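Local coordinates for protein lipoxygenase (Cyanothece sp., PDB 5EK8) that probably inserts both atoms of molecular oxygen into its substrate, as a non-heme iron lipoxygenase, at residues E494-Y499 with K534-R539; N168-R173 with M427-V432. One frame throughout, in Å; residues are numbered along the deposited sequence.

Interaction 1: residues E494-Y499 with K534-R539; sequences EHSMPY and KTKVIR
Three successive bends in Lys-536, at chi2 (-50°), chi3 and chi4, fold its chain back toward 494-499 and bring NZ to the backbone O of Ser-496, while chi1 of Ser-496 puts OG between its own backbone N and carbonyl carbon, where it bonds Val-493 O and takes a weak bond from Ile-538 N. The ammonium of Lys-536 lies with NZ 3.0 Å from Ser-496 O, standing above that carbonyl plane by 46°, and it also bonds Val-493 O one turn back. NZ thus gathers carbonyls at the carboxyl end of helix 482-495, where its charge is probably favoured by the helix dipole. An alanine in place of Lys-536 would probably leave the carbonyl oxygens of Ser-496 and Val-493 without their ammonium partner at the helix end. Ser-496 CB packs 3.4 Å from Ile-538 CG1 and 3.5 Å from Val-537 CG1.

Beyond the helix end the backbones take over. Val-537 N donates to Met-497 O at 3.0 Å, nearly in line with the carbonyl (164°), and Tyr-499 N donates to Thr-535 O at 2.6 Å. These bonds flank Pro-498 and Lys-536, a non-hydrogen-bonded pair, which suits Pro-498, whose tertiary amide nitrogen has no hydrogen to donate. On the outer side, Pro-498 CB rests 4.0 Å from Lys-534 CD, and Tyr-499 sends its hydroxyl on to Asp-522. The whole is a single antiparallel beta bridge, joining the segment that leaves helix 482-495 to the chain just after the second strand of the beta-hairpin 530-531/534-535.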
loop_
_atom_site.group_PDB
_atom_site.type_symbol
_atom_site.label_atom_id
_atom_site.label_comp_id
_atom_site.label_asym_id
_atom_site.label_seq_id
_atom_site.Cartn_x
_atom_site.Cartn_y
_atom_site.Cartn_z
ATOM N N GLU A 494 11.302 14.692 7.269
ATOM C CA GLU A 494 11.903 15.479 6.203
ATOM C C GLU A 494 11.326 15.158 4.836
ATOM O O GLU A 494 11.339 16.009 3.949
ATOM C CB GLU A 494 13.419 15.271 6.177
ATOM C CG GLU A 494 14.135 15.831 7.400
ATOM C CD GLU A 494 15.633 15.617 7.351
ATOM O OE1 GLU A 494 16.131 15.152 6.301
ATOM O OE2 GLU A 494 16.304 15.902 8.370
ATOM N N HIS A 495 10.823 13.941 4.651
ATOM C CA HIS A 495 10.370 13.558 3.319
ATOM C C HIS A 495 8.861 13.447 3.193
ATOM O O HIS A 495 8.346 13.168 2.114
ATOM C CB HIS A 495 11.025 12.244 2.905
ATOM C CG HIS A 495 12.484 12.375 2.623
ATOM N ND1 HIS A 495 13.455 12.091 3.562
ATOM C CD2 HIS A 495 13.143 12.779 1.512
ATOM C CE1 HIS A 495 14.645 12.308 3.038
ATOM N NE2 HIS A 495 14.487 12.725 1.794
ATOM N N SER A 496 8.151 13.686 4.288
ATOM C CA SER A 496 6.700 13.633 4.254
ATOM C C SER A 496 6.169 14.838 3.495
ATOM O O SER A 496 6.938 15.709 3.102
ATOM C CB SER A 496 6.132 13.586 5.669
ATOM O OG SER A 496 6.444 14.755 6.399
ATOM N N MET A 497 4.860 14.878 3.274
ATOM C CA MET A 497 4.249 16.032 2.634
ATOM C C MET A 497 4.256 17.216 3.579
ATOM O O MET A 497 4.325 17.048 4.797
ATOM C CB MET A 497 2.813 15.733 2.205
ATOM C CG MET A 497 2.669 14.608 1.193
ATOM S SD MET A 497 0.977 14.470 0.575
ATOM C CE MET A 497 0.920 15.814 -0.608
ATOM N N PRO A 498 4.201 18.429 3.022
ATOM C CA PRO A 498 3.899 19.562 3.889
ATOM C C PRO A 498 2.474 19.445 4.411
ATOM O O PRO A 498 1.562 19.215 3.621
ATOM C CB PRO A 498 4.067 20.775 2.963
ATOM C CG PRO A 498 4.026 20.222 1.573
ATOM C CD PRO A 498 4.591 18.850 1.667
ATOM N N TYR A 499 2.292 19.593 5.720
ATOM C CA TYR A 499 0.969 19.515 6.330
ATOM C C TYR A 499 0.008 20.569 5.797
ATOM O O TYR A 499 0.369 21.731 5.605
ATOM C CB TYR A 499 1.073 19.644 7.851
ATOM C CG TYR A 499 -0.266 19.687 8.561
ATOM C CD1 TYR A 499 -1.125 18.589 8.554
ATOM C CD2 TYR A 499 -0.670 20.822 9.252
ATOM C CE1 TYR A 499 -2.356 18.633 9.213
ATOM C CE2 TYR A 499 -1.888 20.871 9.908
ATOM C CZ TYR A 499 -2.724 19.780 9.892
ATOM O OH TYR A 499 -3.928 19.860 10.551
ATOM N N LYS A 534 8.495 24.552 5.892
ATOM C CA LYS A 534 7.089 24.166 5.903
ATOM C C LYS A 534 6.805 23.224 7.068
ATOM O O LYS A 534 7.655 22.427 7.457
ATOM C CB LYS A 534 6.696 23.500 4.583
ATOM C CG LYS A 534 6.724 24.407 3.365
ATOM C CD LYS A 534 6.855 23.577 2.088
ATOM C CE LYS A 534 6.735 24.423 0.828
ATOM N NZ LYS A 534 5.320 24.765 0.529
ATOM N N THR A 535 5.608 23.328 7.627
ATOM C CA THR A 535 5.162 22.370 8.628
ATOM C C THR A 535 4.908 21.014 7.977
ATOM O O THR A 535 4.166 20.916 7.001
ATOM C CB THR A 535 3.891 22.853 9.330
ATOM O OG1 THR A 535 4.169 24.080 10.021
ATOM C CG2 THR A 535 3.394 21.803 10.312
ATOM N N LYS A 536 5.528 19.972 8.517
ATOM C CA LYS A 536 5.446 18.648 7.911
ATOM C C LYS A 536 4.340 17.786 8.528
ATOM O O LYS A 536 4.048 17.889 9.721
ATOM C CB LYS A 536 6.797 17.945 8.017
ATOM C CG LYS A 536 7.955 18.764 7.468
ATOM C CD LYS A 536 7.665 19.302 6.068
ATOM C CE LYS A 536 7.449 18.176 5.055
ATOM N NZ LYS A 536 8.663 17.339 4.871
ATOM N N VAL A 537 3.731 16.938 7.700
ATOM C CA VAL A 537 2.577 16.148 8.119
ATOM C C VAL A 537 2.959 15.064 9.135
ATOM O O VAL A 537 2.226 14.834 10.095
ATOM C CB VAL A 537 1.857 15.506 6.899
ATOM C CG1 VAL A 537 2.813 14.675 6.072
ATOM C CG2 VAL A 537 0.678 14.664 7.350
ATOM N N ILE A 538 4.105 14.417 8.951
ATOM C CA ILE A 538 4.524 13.387 9.898
ATOM C C ILE A 538 5.258 13.990 11.097
ATOM O O ILE A 538 6.226 14.732 10.944
ATOM C CB ILE A 538 5.433 12.317 9.240
ATOM C CG1 ILE A 538 4.702 11.609 8.100
ATOM C CG2 ILE A 538 5.867 11.284 10.267
ATOM C CD1 ILE A 538 3.443 10.923 8.531
ATOM N N ARG A 539 4.782 13.659 12.293
ATOM C CA ARG A 539 5.420 14.099 13.525
ATOM C C ARG A 539 6.642 13.242 13.853
ATOM O O ARG A 539 6.638 12.034 13.607
ATOM C CB ARG A 539 4.415 14.063 14.674
ATOM C CG ARG A 539 3.243 15.017 14.482
ATOM C CD ARG A 539 2.289 14.963 15.664
ATOM N NE ARG A 539 1.188 15.911 15.533
ATOM C CZ ARG A 539 0.036 15.643 14.927
ATOM N NH1 ARG A 539 -0.174 14.446 14.391
ATOM N NH2 ARG A 539 -0.907 16.574 14.857
#

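Interaction 2: residues N168-R173 with M427-V432; sequences NSPFAR and MCTEVV
The ring of Phe-171 meets the last turns of helix 421-432 through its outer carbons, with the backbone N of Thr-429 in the ring plane at its edge, and no hydrogen bond crosses the contact. A single aromatic side chain can supply most of what one partner brings to an interface, as it does here for the loop. Phe-171 CZ lies 3.8 Å from Thr-429 N and 3.7 Å from Thr-429 CG2, and it also reaches Cys-428 CB at 3.9 Å. On the neighbouring carbon, Phe-171 CE1 stands 3.9 Å from Val-432 CB, so residues one helical turn apart border the same ring. The side chain of Phe-171 crosses those of Thr-429 and Val-432 at about a right angle.

Pro-170, the preceding residue of the loop, adds to the same side: its CG lies over one face of the Phe-171 ring, offset toward the rim, and its CB touches Thr-429 CG2. That methyl is turned to the loop because Thr-429 OG1 takes the position between the backbone N and the carbonyl carbon, from which it bonds Gln-426 O in its own helix. The backbone of the loop is shaped by an ST turn, Ser-169 OG accepting from Phe-171 N at 2.8 Å.

The loop between strand 152-160 and helix 188-214 is thereby set against helix 421-432, and both lie on the long helix 337-377, where Phe-171 touches Val-365 and Cys-428 touches Tyr-360, close in sequence to the iron ligands His-359 and His-364.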
loop_
_atom_site.group_PDB
_atom_site.type_symbol
_atom_site.label_atom_id
_atom_site.label_comp_id
_atom_site.label_asym_id
_atom_site.label_seq_id
_atom_site.Cartn_x
_atom_site.Cartn_y
_atom_site.Cartn_z
ATOM N N ASN A 168 10.276 13.614 -7.798
ATOM C CA ASN A 168 9.229 14.049 -8.716
ATOM C C ASN A 168 7.831 13.745 -8.200
ATOM O O ASN A 168 6.836 14.140 -8.807
ATOM C CB ASN A 168 9.426 13.401 -10.083
ATOM C CG ASN A 168 10.629 13.953 -10.816
ATOM O OD1 ASN A 168 10.874 15.161 -10.803
ATOM N ND2 ASN A 168 11.395 13.071 -11.451
ATOM N N SER A 169 7.758 13.045 -7.074
ATOM C CA SER A 169 6.469 12.693 -6.495
ATOM C C SER A 169 6.048 13.689 -5.431
ATOM O O SER A 169 6.883 14.204 -4.690
ATOM C CB SER A 169 6.508 11.288 -5.890
ATOM O OG SER A 169 5.290 10.993 -5.225
ATOM N N PRO A 170 4.739 13.965 -5.357
ATOM C CA PRO A 170 4.160 14.730 -4.248
ATOM C C PRO A 170 4.158 13.910 -2.960
ATOM O O PRO A 170 3.772 14.403 -1.901
ATOM C CB PRO A 170 2.733 15.015 -4.724
ATOM C CG PRO A 170 2.436 13.923 -5.711
ATOM C CD PRO A 170 3.739 13.641 -6.392
ATOM N N PHE A 171 4.584 12.655 -3.065
ATOM C CA PHE A 171 4.602 11.748 -1.929
ATOM C C PHE A 171 6.010 11.240 -1.662
ATOM O O PHE A 171 6.875 11.278 -2.537
ATOM C CB PHE A 171 3.664 10.566 -2.171
ATOM C CG PHE A 171 2.281 10.963 -2.609
ATOM C CD1 PHE A 171 1.459 11.699 -1.769
ATOM C CD2 PHE A 171 1.797 10.586 -3.853
ATOM C CE1 PHE A 171 0.182 12.058 -2.165
ATOM C CE2 PHE A 171 0.520 10.940 -4.256
ATOM C CZ PHE A 171 -0.290 11.677 -3.409
ATOM N N ALA A 172 6.240 10.774 -0.443
ATOM C CA ALA A 172 7.493 10.110 -0.129
ATOM C C ALA A 172 7.487 8.694 -0.701
ATOM O O ALA A 172 6.845 7.789 -0.160
ATOM C CB ALA A 172 7.720 10.084 1.357
ATOM N N ARG A 173 8.192 8.519 -1.815
ATOM C CA ARG A 173 8.250 7.244 -2.520
ATOM C C ARG A 173 9.682 6.942 -2.943
ATOM O O ARG A 173 10.525 7.842 -3.002
ATOM C CB ARG A 173 7.337 7.263 -3.747
ATOM C CG ARG A 173 5.901 7.660 -3.459
ATOM C CD ARG A 173 5.026 7.409 -4.669
ATOM N NE ARG A 173 5.166 6.026 -5.106
ATOM C CZ ARG A 173 4.628 5.524 -6.210
ATOM N NH1 ARG A 173 3.900 6.294 -7.009
ATOM N NH2 ARG A 173 4.831 4.252 -6.514
ATOM N N MET A 427 -7.486 14.371 -4.682
ATOM C CA MET A 427 -8.047 13.645 -3.542
ATOM C C MET A 427 -6.909 13.058 -2.722
ATOM O O MET A 427 -6.846 13.211 -1.481
ATOM C CB MET A 427 -8.993 12.527 -3.990
ATOM C CG MET A 427 -10.267 12.991 -4.674
ATOM S SD MET A 427 -11.326 11.606 -5.153
ATOM C CE MET A 427 -11.829 10.990 -3.548
ATOM N N CYS A 428 -5.992 12.411 -3.436
ATOM C CA CYS A 428 -4.894 11.716 -2.773
ATOM C C CYS A 428 -3.994 12.646 -1.970
ATOM O O CYS A 428 -3.771 12.421 -0.777
ATOM C CB CYS A 428 -4.069 10.952 -3.800
ATOM S SG CYS A 428 -4.974 9.589 -4.547
ATOM N N THR A 429 -3.480 13.683 -2.626
ATOM C CA THR A 429 -2.608 14.661 -1.978
ATOM C C THR A 429 -3.313 15.329 -0.803
ATOM O O THR A 429 -2.717 15.501 0.270
ATOM C CB THR A 429 -2.123 15.752 -2.967
ATOM O OG1 THR A 429 -3.248 16.404 -3.573
ATOM C CG2 THR A 429 -1.244 15.147 -4.050
ATOM N N GLU A 430 -4.580 15.693 -1.009
ATOM C CA GLU A 430 -5.400 16.253 0.063
ATOM C C GLU A 430 -5.356 15.394 1.322
ATOM O O GLU A 430 -4.954 15.874 2.385
ATOM C CB GLU A 430 -6.855 16.425 -0.382
ATOM C CG GLU A 430 -7.155 17.768 -1.024
ATOM C CD GLU A 430 -8.550 17.835 -1.621
ATOM O OE1 GLU A 430 -9.358 16.923 -1.350
ATOM O OE2 GLU A 430 -8.840 18.797 -2.365
ATOM N N VAL A 431 -5.753 14.125 1.223
ATOM C CA VAL A 431 -5.834 13.343 2.462
ATOM C C VAL A 431 -4.461 12.916 3.010
ATOM O O VAL A 431 -4.283 12.836 4.228
ATOM C CB VAL A 431 -6.719 12.097 2.296
ATOM C CG1 VAL A 431 -8.170 12.516 2.161
ATOM C CG2 VAL A 431 -6.274 11.262 1.102
ATOM N N VAL A 432 -3.490 12.663 2.133
ATOM C CA VAL A 432 -2.184 12.191 2.601
ATOM C C VAL A 432 -1.447 13.339 3.298
ATOM O O VAL A 432 -0.619 13.114 4.184
ATOM C CB VAL A 432 -1.326 11.601 1.444
ATOM C CG1 VAL A 432 0.090 11.286 1.910
ATOM C CG2 VAL A 432 -1.977 10.333 0.893
#

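The two contacts lie side by side, their centres about 11 Å apart, and Met-497 of interaction 1 joins them. Met-497 SD lies 3.7 Å from Phe-171 CD1 and 3.6 Å from Val-432 CG1, both of interaction 2. Both contacts also touch helix 337-377, interaction 1 through Ser-496 and Ile-538. Interaction 1 is only partly buried, with Pro-498 and Lys-534 exposed, and it mixes backbone hydrogen bonds and a buried lysine with apolar packing. Interaction 2 is buried nearer the centre of the chain and has no hydrogen bond across it; there the side chain of Val-432 is about 9 Å from that of the iron ligand His-364.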